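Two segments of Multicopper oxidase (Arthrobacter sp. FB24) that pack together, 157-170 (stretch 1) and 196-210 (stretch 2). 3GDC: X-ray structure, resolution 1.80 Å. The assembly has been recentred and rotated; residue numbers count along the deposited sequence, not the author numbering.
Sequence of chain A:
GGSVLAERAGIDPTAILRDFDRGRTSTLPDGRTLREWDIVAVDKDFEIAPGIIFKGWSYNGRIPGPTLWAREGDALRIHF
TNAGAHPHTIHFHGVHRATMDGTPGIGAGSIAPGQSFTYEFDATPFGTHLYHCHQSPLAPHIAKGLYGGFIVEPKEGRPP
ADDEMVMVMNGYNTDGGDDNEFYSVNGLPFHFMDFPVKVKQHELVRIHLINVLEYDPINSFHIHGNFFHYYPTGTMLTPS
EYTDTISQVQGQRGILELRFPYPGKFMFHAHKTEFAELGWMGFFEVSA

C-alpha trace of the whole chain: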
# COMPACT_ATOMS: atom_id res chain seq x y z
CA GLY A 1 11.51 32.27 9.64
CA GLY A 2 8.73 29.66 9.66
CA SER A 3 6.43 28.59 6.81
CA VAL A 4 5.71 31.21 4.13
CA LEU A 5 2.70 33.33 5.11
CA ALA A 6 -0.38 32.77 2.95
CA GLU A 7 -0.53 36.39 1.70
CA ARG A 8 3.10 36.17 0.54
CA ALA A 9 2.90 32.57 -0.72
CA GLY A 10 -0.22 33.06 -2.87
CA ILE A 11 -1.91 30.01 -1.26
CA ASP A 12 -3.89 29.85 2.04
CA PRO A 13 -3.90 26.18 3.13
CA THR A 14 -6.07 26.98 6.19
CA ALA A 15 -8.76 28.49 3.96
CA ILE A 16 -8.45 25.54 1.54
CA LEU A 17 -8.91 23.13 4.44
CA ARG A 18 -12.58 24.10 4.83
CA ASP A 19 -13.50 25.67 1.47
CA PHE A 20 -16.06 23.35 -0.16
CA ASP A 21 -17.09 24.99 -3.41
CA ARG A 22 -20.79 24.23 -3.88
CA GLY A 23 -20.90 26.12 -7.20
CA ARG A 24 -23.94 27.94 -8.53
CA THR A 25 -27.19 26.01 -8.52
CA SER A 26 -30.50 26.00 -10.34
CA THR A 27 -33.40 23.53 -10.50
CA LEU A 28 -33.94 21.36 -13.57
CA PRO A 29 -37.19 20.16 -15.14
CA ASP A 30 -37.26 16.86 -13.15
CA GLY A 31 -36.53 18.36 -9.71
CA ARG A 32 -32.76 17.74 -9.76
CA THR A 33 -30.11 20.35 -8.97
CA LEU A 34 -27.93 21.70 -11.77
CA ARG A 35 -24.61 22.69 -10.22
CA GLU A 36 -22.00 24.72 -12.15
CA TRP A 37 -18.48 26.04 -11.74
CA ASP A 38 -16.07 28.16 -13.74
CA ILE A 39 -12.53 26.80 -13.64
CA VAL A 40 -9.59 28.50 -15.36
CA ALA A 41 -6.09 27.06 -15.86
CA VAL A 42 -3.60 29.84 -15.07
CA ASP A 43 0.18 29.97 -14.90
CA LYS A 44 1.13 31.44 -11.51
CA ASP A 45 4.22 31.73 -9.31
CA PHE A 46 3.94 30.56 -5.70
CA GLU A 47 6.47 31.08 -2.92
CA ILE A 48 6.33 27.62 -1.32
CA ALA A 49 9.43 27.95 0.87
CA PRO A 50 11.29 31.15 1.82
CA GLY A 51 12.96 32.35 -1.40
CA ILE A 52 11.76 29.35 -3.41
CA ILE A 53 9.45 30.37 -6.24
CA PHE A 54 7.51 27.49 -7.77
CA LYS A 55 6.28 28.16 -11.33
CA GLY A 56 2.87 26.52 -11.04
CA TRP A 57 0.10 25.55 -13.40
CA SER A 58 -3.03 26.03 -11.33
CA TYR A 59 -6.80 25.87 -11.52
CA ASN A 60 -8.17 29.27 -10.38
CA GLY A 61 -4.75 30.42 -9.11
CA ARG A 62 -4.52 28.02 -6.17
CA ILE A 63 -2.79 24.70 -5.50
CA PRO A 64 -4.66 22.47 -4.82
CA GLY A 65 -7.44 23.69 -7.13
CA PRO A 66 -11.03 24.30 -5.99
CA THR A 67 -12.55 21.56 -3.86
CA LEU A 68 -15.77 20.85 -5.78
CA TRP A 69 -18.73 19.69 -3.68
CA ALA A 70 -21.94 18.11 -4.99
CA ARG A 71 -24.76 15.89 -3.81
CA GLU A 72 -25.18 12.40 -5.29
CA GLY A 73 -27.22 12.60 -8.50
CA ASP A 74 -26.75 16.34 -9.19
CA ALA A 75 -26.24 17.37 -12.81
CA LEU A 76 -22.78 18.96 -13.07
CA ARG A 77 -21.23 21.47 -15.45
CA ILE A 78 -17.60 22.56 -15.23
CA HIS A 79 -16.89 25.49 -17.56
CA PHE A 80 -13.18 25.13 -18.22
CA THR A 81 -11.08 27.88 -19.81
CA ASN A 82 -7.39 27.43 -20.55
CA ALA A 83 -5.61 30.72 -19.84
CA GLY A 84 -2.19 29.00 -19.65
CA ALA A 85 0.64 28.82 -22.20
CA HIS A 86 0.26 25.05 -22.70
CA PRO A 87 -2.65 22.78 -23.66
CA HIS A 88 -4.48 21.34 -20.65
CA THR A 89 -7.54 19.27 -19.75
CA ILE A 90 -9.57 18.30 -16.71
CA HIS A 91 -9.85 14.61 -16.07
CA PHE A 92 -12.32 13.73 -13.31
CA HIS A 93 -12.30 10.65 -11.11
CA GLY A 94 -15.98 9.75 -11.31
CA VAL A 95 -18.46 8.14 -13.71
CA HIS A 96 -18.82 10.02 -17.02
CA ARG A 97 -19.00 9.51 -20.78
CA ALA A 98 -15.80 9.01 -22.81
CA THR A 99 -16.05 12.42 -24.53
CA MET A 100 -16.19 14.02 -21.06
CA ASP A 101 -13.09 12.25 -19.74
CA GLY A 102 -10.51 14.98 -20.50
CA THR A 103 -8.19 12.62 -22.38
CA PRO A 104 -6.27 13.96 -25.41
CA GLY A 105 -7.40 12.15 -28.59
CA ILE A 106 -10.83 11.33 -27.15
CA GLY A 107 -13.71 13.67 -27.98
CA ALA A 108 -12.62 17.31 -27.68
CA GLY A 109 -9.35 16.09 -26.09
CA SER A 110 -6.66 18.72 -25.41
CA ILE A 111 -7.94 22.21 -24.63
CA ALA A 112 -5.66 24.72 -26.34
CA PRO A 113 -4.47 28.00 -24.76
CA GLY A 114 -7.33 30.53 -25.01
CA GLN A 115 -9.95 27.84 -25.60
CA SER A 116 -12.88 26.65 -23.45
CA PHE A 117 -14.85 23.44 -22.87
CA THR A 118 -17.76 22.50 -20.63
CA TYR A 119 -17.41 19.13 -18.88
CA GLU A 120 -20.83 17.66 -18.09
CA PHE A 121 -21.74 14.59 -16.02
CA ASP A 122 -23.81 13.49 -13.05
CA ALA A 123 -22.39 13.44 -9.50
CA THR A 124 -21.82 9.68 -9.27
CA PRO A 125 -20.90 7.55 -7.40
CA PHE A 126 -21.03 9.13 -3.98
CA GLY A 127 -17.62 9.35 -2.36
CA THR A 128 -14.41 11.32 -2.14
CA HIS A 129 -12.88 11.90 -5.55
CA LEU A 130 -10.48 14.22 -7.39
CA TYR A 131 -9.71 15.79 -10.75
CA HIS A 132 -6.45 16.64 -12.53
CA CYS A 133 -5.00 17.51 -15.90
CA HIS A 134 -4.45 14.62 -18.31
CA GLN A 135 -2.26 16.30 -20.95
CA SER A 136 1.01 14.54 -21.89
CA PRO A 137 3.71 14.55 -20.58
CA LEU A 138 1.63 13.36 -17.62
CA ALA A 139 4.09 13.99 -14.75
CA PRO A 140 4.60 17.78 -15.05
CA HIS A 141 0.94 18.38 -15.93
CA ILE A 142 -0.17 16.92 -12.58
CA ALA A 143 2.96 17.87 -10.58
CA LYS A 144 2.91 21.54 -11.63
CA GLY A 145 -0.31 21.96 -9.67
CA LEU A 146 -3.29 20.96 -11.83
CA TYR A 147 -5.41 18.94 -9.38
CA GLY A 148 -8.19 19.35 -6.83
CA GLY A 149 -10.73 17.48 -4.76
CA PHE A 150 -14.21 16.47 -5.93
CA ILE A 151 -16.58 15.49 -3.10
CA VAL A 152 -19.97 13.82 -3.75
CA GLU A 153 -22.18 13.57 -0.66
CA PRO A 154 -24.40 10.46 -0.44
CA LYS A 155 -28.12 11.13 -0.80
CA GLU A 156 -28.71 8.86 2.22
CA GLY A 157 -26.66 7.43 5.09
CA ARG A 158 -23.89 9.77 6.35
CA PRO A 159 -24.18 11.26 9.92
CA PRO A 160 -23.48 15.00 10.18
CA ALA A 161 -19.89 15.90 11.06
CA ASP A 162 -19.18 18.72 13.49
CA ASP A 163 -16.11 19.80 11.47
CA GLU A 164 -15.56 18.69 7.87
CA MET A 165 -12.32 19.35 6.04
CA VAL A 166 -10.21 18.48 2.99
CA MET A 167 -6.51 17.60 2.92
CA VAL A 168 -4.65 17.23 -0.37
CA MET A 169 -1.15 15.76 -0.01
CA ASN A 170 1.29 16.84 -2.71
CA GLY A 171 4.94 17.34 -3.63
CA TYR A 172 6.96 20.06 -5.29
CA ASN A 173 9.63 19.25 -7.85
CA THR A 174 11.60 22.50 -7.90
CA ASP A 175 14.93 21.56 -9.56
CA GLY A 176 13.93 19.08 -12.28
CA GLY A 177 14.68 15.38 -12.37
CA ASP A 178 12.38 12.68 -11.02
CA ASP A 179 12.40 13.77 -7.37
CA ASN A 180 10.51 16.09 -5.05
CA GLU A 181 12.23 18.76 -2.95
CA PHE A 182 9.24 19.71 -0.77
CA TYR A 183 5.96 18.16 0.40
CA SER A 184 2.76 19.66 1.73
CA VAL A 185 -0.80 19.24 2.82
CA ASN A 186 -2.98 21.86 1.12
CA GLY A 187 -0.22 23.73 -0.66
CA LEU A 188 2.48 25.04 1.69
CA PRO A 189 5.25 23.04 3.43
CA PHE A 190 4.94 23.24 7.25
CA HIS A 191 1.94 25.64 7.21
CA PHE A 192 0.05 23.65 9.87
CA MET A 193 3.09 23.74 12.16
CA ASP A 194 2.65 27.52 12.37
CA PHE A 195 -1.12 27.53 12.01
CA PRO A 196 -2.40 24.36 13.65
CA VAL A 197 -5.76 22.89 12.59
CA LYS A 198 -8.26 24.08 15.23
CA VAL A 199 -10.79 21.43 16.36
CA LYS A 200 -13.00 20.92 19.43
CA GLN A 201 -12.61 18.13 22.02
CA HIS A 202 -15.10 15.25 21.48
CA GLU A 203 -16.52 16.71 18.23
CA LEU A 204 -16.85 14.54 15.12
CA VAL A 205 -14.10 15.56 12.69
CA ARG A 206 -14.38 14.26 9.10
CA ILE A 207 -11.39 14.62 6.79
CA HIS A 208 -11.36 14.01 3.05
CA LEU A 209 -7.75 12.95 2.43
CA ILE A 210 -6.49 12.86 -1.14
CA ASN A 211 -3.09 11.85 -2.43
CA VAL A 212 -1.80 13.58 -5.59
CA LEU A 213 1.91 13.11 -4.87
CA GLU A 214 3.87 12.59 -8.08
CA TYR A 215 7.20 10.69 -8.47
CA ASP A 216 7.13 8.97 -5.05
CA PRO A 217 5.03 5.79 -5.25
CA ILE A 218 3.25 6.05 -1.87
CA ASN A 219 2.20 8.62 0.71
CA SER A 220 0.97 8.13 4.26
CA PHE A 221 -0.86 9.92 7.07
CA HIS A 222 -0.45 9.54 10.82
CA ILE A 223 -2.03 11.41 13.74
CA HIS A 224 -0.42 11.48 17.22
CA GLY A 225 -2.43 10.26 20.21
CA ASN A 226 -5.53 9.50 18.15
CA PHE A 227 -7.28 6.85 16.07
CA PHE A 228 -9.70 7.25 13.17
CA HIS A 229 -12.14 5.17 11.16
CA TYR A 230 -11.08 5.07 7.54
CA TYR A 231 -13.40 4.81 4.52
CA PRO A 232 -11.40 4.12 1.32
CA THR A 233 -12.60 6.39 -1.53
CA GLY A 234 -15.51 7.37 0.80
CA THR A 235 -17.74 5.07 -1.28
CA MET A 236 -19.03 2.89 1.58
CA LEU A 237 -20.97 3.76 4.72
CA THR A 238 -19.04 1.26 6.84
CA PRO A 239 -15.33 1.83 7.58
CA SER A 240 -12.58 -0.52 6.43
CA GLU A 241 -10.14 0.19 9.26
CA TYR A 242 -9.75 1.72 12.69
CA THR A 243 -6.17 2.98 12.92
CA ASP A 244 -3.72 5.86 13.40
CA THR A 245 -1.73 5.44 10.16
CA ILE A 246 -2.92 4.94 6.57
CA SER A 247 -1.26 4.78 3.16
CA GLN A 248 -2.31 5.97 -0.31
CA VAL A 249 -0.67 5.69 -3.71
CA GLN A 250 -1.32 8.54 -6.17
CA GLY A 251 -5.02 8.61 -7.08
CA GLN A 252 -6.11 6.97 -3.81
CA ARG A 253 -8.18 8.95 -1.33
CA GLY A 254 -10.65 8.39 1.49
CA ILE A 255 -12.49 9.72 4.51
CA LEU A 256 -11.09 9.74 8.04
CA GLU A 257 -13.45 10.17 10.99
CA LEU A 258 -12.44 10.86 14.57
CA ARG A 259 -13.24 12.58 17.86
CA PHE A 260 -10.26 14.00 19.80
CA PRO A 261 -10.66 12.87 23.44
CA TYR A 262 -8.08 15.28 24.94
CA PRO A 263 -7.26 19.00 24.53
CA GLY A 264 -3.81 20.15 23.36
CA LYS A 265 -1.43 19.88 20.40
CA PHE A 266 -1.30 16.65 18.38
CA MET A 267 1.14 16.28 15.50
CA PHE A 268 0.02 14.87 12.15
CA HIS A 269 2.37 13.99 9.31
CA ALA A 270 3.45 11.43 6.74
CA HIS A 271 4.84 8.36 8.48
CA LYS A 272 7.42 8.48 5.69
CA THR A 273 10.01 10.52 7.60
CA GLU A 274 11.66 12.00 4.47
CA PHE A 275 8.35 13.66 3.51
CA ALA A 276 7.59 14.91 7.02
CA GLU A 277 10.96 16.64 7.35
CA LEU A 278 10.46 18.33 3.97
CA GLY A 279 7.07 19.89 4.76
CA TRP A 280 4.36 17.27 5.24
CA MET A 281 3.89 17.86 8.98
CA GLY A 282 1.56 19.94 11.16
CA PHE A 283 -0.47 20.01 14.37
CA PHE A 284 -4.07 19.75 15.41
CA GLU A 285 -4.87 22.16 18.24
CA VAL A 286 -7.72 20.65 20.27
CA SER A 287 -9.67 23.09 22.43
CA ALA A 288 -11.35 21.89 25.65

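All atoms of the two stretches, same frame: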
# COMPACT_ATOMS: atom_id res chain seq x y z
N GLY A 157 -27.42 8.32 4.22
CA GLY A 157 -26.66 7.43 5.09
C GLY A 157 -25.45 7.96 5.86
O GLY A 157 -24.85 7.20 6.62
N ARG A 158 -25.09 9.23 5.68
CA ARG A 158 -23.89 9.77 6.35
C ARG A 158 -24.17 10.80 7.46
O ARG A 158 -24.57 11.93 7.18
CB ARG A 158 -22.86 10.31 5.34
CG ARG A 158 -21.40 10.04 5.75
CD ARG A 158 -20.38 10.72 4.83
NE ARG A 158 -19.97 9.90 3.68
CZ ARG A 158 -19.48 10.40 2.55
NH1 ARG A 158 -19.35 11.72 2.40
NH2 ARG A 158 -19.13 9.60 1.55
N PRO A 159 -23.94 10.40 8.74
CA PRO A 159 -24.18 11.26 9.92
C PRO A 159 -23.47 12.61 9.81
O PRO A 159 -22.37 12.67 9.27
CB PRO A 159 -23.56 10.45 11.06
CG PRO A 159 -23.60 9.04 10.60
CD PRO A 159 -23.44 9.07 9.11
N PRO A 160 -24.09 13.68 10.34
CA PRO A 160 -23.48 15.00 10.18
C PRO A 160 -22.20 15.11 10.99
O PRO A 160 -22.16 14.69 12.15
CB PRO A 160 -24.56 15.95 10.73
CG PRO A 160 -25.32 15.13 11.70
CD PRO A 160 -25.35 13.74 11.11
N ALA A 161 -21.15 15.64 10.37
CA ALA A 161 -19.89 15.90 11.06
C ALA A 161 -19.95 17.28 11.70
O ALA A 161 -20.60 18.18 11.18
CB ALA A 161 -18.72 15.83 10.10
N ASP A 162 -19.26 17.43 12.83
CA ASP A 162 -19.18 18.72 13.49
C ASP A 162 -18.17 19.63 12.80
O ASP A 162 -18.30 20.85 12.84
CB ASP A 162 -18.83 18.55 14.96
CG ASP A 162 -19.91 17.81 15.73
OD1 ASP A 162 -21.09 18.23 15.61
OD2 ASP A 162 -19.59 16.82 16.42
N ASP A 163 -17.16 19.03 12.16
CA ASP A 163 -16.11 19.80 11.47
C ASP A 163 -15.61 18.99 10.28
O ASP A 163 -14.94 17.98 10.46
CB ASP A 163 -14.95 20.10 12.44
CG ASP A 163 -13.95 21.14 11.90
OD1 ASP A 163 -14.05 21.55 10.72
OD2 ASP A 163 -13.05 21.54 12.67
N GLU A 164 -15.96 19.41 9.07
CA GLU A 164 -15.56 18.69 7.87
C GLU A 164 -14.46 19.46 7.15
O GLU A 164 -14.50 20.69 7.04
CB GLU A 164 -16.76 18.49 6.94
CG GLU A 164 -16.56 17.41 5.86
CD GLU A 164 -17.90 16.92 5.32
OE1 GLU A 164 -18.93 17.40 5.83
OE2 GLU A 164 -17.92 16.05 4.42
N MET A 165 -13.47 18.72 6.67
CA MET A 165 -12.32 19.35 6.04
C MET A 165 -11.74 18.50 4.91
O MET A 165 -12.08 17.31 4.77
CB MET A 165 -11.24 19.68 7.08
CG MET A 165 -10.91 18.57 8.02
SD MET A 165 -9.76 19.08 9.32
CE MET A 165 -10.84 19.99 10.40
N VAL A 166 -10.89 19.13 4.10
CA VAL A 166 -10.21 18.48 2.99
C VAL A 166 -8.70 18.68 3.11
O VAL A 166 -8.21 19.77 3.41
CB VAL A 166 -10.75 18.93 1.58
CG1 VAL A 166 -10.66 20.44 1.37
CG2 VAL A 166 -10.07 18.17 0.44
N MET A 167 -7.97 17.59 2.88
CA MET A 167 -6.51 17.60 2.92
C MET A 167 -5.95 16.94 1.67
O MET A 167 -6.10 15.72 1.47
CB MET A 167 -6.02 16.86 4.17
CG MET A 167 -6.34 17.61 5.45
SD MET A 167 -5.52 16.85 6.86
CE MET A 167 -5.88 18.09 8.12
N VAL A 168 -5.29 17.74 0.84
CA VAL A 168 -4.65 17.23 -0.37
C VAL A 168 -3.13 17.19 -0.14
O VAL A 168 -2.49 18.21 0.14
CB VAL A 168 -4.99 18.08 -1.62
CG1 VAL A 168 -4.32 17.49 -2.86
CG2 VAL A 168 -6.52 18.21 -1.81
N MET A 169 -2.58 15.98 -0.23
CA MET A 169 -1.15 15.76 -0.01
C MET A 169 -0.44 15.81 -1.35
O MET A 169 -0.78 15.06 -2.27
CB MET A 169 -0.91 14.38 0.64
CG MET A 169 -1.63 14.15 1.95
SD MET A 169 -1.29 12.51 2.64
CE MET A 169 -2.11 11.45 1.43
N ASN A 170 0.56 16.69 -1.46
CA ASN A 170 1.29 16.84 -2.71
C ASN A 170 2.80 16.95 -2.51
O ASN A 170 3.31 16.84 -1.38
CB ASN A 170 0.79 18.07 -3.49
CG ASN A 170 1.14 19.39 -2.81
OD1 ASN A 170 1.79 19.39 -1.76
ND2 ASN A 170 0.73 20.51 -3.40
N PRO A 196 -1.80 25.67 13.43
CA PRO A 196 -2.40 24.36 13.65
C PRO A 196 -3.89 24.30 13.28
O PRO A 196 -4.59 25.32 13.34
CB PRO A 196 -2.23 24.15 15.17
CG PRO A 196 -1.04 24.96 15.52
CD PRO A 196 -1.18 26.20 14.66
N VAL A 197 -4.34 23.11 12.90
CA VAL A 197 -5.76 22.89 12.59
C VAL A 197 -6.58 22.93 13.88
O VAL A 197 -6.44 22.06 14.74
CB VAL A 197 -5.96 21.53 11.90
CG1 VAL A 197 -7.42 21.34 11.50
CG2 VAL A 197 -5.06 21.41 10.68
N LYS A 198 -7.46 23.93 14.01
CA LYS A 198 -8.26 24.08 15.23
C LYS A 198 -9.52 23.21 15.21
O LYS A 198 -10.37 23.35 14.33
CB LYS A 198 -8.61 25.55 15.48
CG LYS A 198 -7.40 26.44 15.70
CD LYS A 198 -7.81 27.89 16.03
CE LYS A 198 -6.59 28.73 16.39
NZ LYS A 198 -6.95 30.12 16.86
N VAL A 199 -9.62 22.31 16.19
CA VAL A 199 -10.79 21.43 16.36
C VAL A 199 -11.25 21.43 17.82
O VAL A 199 -10.52 21.88 18.70
CB VAL A 199 -10.49 19.97 15.91
CG1 VAL A 199 -10.14 19.89 14.40
CG2 VAL A 199 -9.39 19.34 16.78
N LYS A 200 -12.46 20.93 18.08
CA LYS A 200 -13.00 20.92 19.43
C LYS A 200 -12.99 19.51 20.03
O LYS A 200 -13.34 18.55 19.36
CB LYS A 200 -14.43 21.47 19.43
CG LYS A 200 -14.52 22.95 19.11
CD LYS A 200 -15.94 23.38 18.81
CE LYS A 200 -15.95 24.64 17.96
NZ LYS A 200 -17.32 25.08 17.62
N GLN A 201 -12.59 19.40 21.30
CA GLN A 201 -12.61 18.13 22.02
C GLN A 201 -13.97 17.44 21.87
O GLN A 201 -15.03 18.08 22.01
CB GLN A 201 -12.30 18.38 23.51
CG GLN A 201 -12.02 17.14 24.33
CD GLN A 201 -11.80 17.46 25.81
OE1 GLN A 201 -11.96 18.62 26.24
NE2 GLN A 201 -11.44 16.45 26.59
N HIS A 202 -13.92 16.14 21.56
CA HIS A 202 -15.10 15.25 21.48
C HIS A 202 -15.94 15.38 20.21
O HIS A 202 -16.78 14.52 19.93
CB HIS A 202 -16.01 15.37 22.73
CG HIS A 202 -15.31 15.12 24.03
ND1 HIS A 202 -14.64 13.94 24.30
CD2 HIS A 202 -15.18 15.89 25.14
CE1 HIS A 202 -14.12 14.00 25.52
NE2 HIS A 202 -14.43 15.17 26.04
N GLU A 203 -15.73 16.45 19.44
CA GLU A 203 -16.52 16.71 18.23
C GLU A 203 -16.16 15.74 17.10
O GLU A 203 -15.01 15.32 16.99
CB GLU A 203 -16.32 18.14 17.74
CG GLU A 203 -17.14 19.19 18.47
CD GLU A 203 -17.37 20.44 17.63
OE1 GLU A 203 -16.55 20.71 16.71
OE2 GLU A 203 -18.37 21.15 17.89
N LEU A 204 -17.13 15.41 16.26
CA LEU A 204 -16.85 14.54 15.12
C LEU A 204 -16.17 15.29 13.98
O LEU A 204 -16.77 16.15 13.33
CB LEU A 204 -18.13 13.88 14.61
CG LEU A 204 -17.93 12.84 13.50
CD1 LEU A 204 -17.03 11.70 13.95
CD2 LEU A 204 -19.29 12.31 13.06
N VAL A 205 -14.90 14.96 13.75
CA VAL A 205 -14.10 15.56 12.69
C VAL A 205 -14.06 14.59 11.51
O VAL A 205 -13.78 13.41 11.70
CB VAL A 205 -12.67 15.89 13.19
CG1 VAL A 205 -11.78 16.39 12.03
CG2 VAL A 205 -12.71 16.90 14.34
N ARG A 206 -14.37 15.08 10.30
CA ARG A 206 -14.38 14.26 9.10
C ARG A 206 -13.43 14.89 8.09
O ARG A 206 -13.60 16.04 7.67
CB ARG A 206 -15.81 14.16 8.51
CG ARG A 206 -15.91 13.40 7.19
CD ARG A 206 -17.38 13.16 6.76
NE ARG A 206 -18.08 12.32 7.73
CZ ARG A 206 -19.35 12.49 8.12
NH1 ARG A 206 -20.07 13.48 7.62
NH2 ARG A 206 -19.88 11.67 9.02
N ILE A 207 -12.41 14.13 7.70
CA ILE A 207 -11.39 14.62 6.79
C ILE A 207 -11.46 13.86 5.47
O ILE A 207 -11.42 12.63 5.45
CB ILE A 207 -9.97 14.45 7.39
CG1 ILE A 207 -9.87 15.11 8.78
CG2 ILE A 207 -8.90 15.01 6.43
CD1 ILE A 207 -8.60 14.71 9.56
N HIS A 208 -11.53 14.60 4.37
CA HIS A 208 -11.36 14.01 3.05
C HIS A 208 -9.89 14.10 2.67
O HIS A 208 -9.40 15.18 2.35
CB HIS A 208 -12.23 14.75 2.03
CG HIS A 208 -13.68 14.71 2.38
ND1 HIS A 208 -14.51 13.68 1.99
CD2 HIS A 208 -14.43 15.53 3.15
CE1 HIS A 208 -15.72 13.89 2.48
NE2 HIS A 208 -15.70 15.00 3.19
N LEU A 209 -9.20 12.97 2.67
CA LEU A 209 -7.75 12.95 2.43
C LEU A 209 -7.44 12.40 1.06
O LEU A 209 -7.82 11.27 0.75
CB LEU A 209 -7.05 12.06 3.48
CG LEU A 209 -5.53 11.95 3.34
CD1 LEU A 209 -4.89 13.25 3.77
CD2 LEU A 209 -5.04 10.79 4.20
N ILE A 210 -6.75 13.19 0.25
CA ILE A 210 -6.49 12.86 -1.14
C ILE A 210 -5.01 12.92 -1.44
O ILE A 210 -4.37 13.93 -1.16
CB ILE A 210 -7.21 13.86 -2.08
CG1 ILE A 210 -8.71 13.84 -1.80
CG2 ILE A 210 -6.90 13.55 -3.55
CD1 ILE A 210 -9.41 15.12 -2.18
O HOH W 1 -16.93 22.77 15.19
O HOH W 2 -14.10 20.57 15.84

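The most unusual feature of this contact is R206, whose guanidinium lies in a sandwich of two side chains and ends on a backbone carbonyl. CD of R158 lies over one face, 3.9 Å from CZ of R206, and CB of A161 over the opposite face, 3.7 Å from NH1 of R206. Such apolar atoms suit the flat faces of a guanidinium, which offer no N-H, while its donors point outward in the plane. There O of P159 accepts two hydrogen bonds, from R206 NH2 at 2.7 Å and R206 NH1 at 2.9 Å. Any residue could supply this carbonyl; what the geometry shows is that the backbone of P159 places its O at the guanidinium's edge.

R206 belongs to a strand that runs through I210, parallel to strand 163-170. The parallel ladder is regular: D163 O receives R206 N (3.0 Å), R206 O receives M165 N (2.9 Å), and the alternation continues through M165, H208, M167 and I210 to M169 N, 2.9 Å from I210 O. At D162 the side chain also serves as a backbone acceptor, its OD2 taking L204 N at 2.8 Å, while its own N gives a bond to L204 O at 2.8 Å.

Side chains alternate between the sheet's faces. E164 and H208 share a face with R206, and H208 NE2 donates to E164 OE2 at 2.7 Å with a nearly straight angle of 175°; a carboxylate thus meets a buried imidazole N-H. On the other face M165, long and unbranched, extends its CE to 3.8 Å from CG1 of V197, while CG of M167 packs beside CG2 of I207 at 3.8 Å.

Near the K200-E203 type II turn, water 2 accepts from K200 N (2.8 Å) and donates to E203 OE1 (2.6 Å); its bond to D163 OD2 (3.5 Å) is weak.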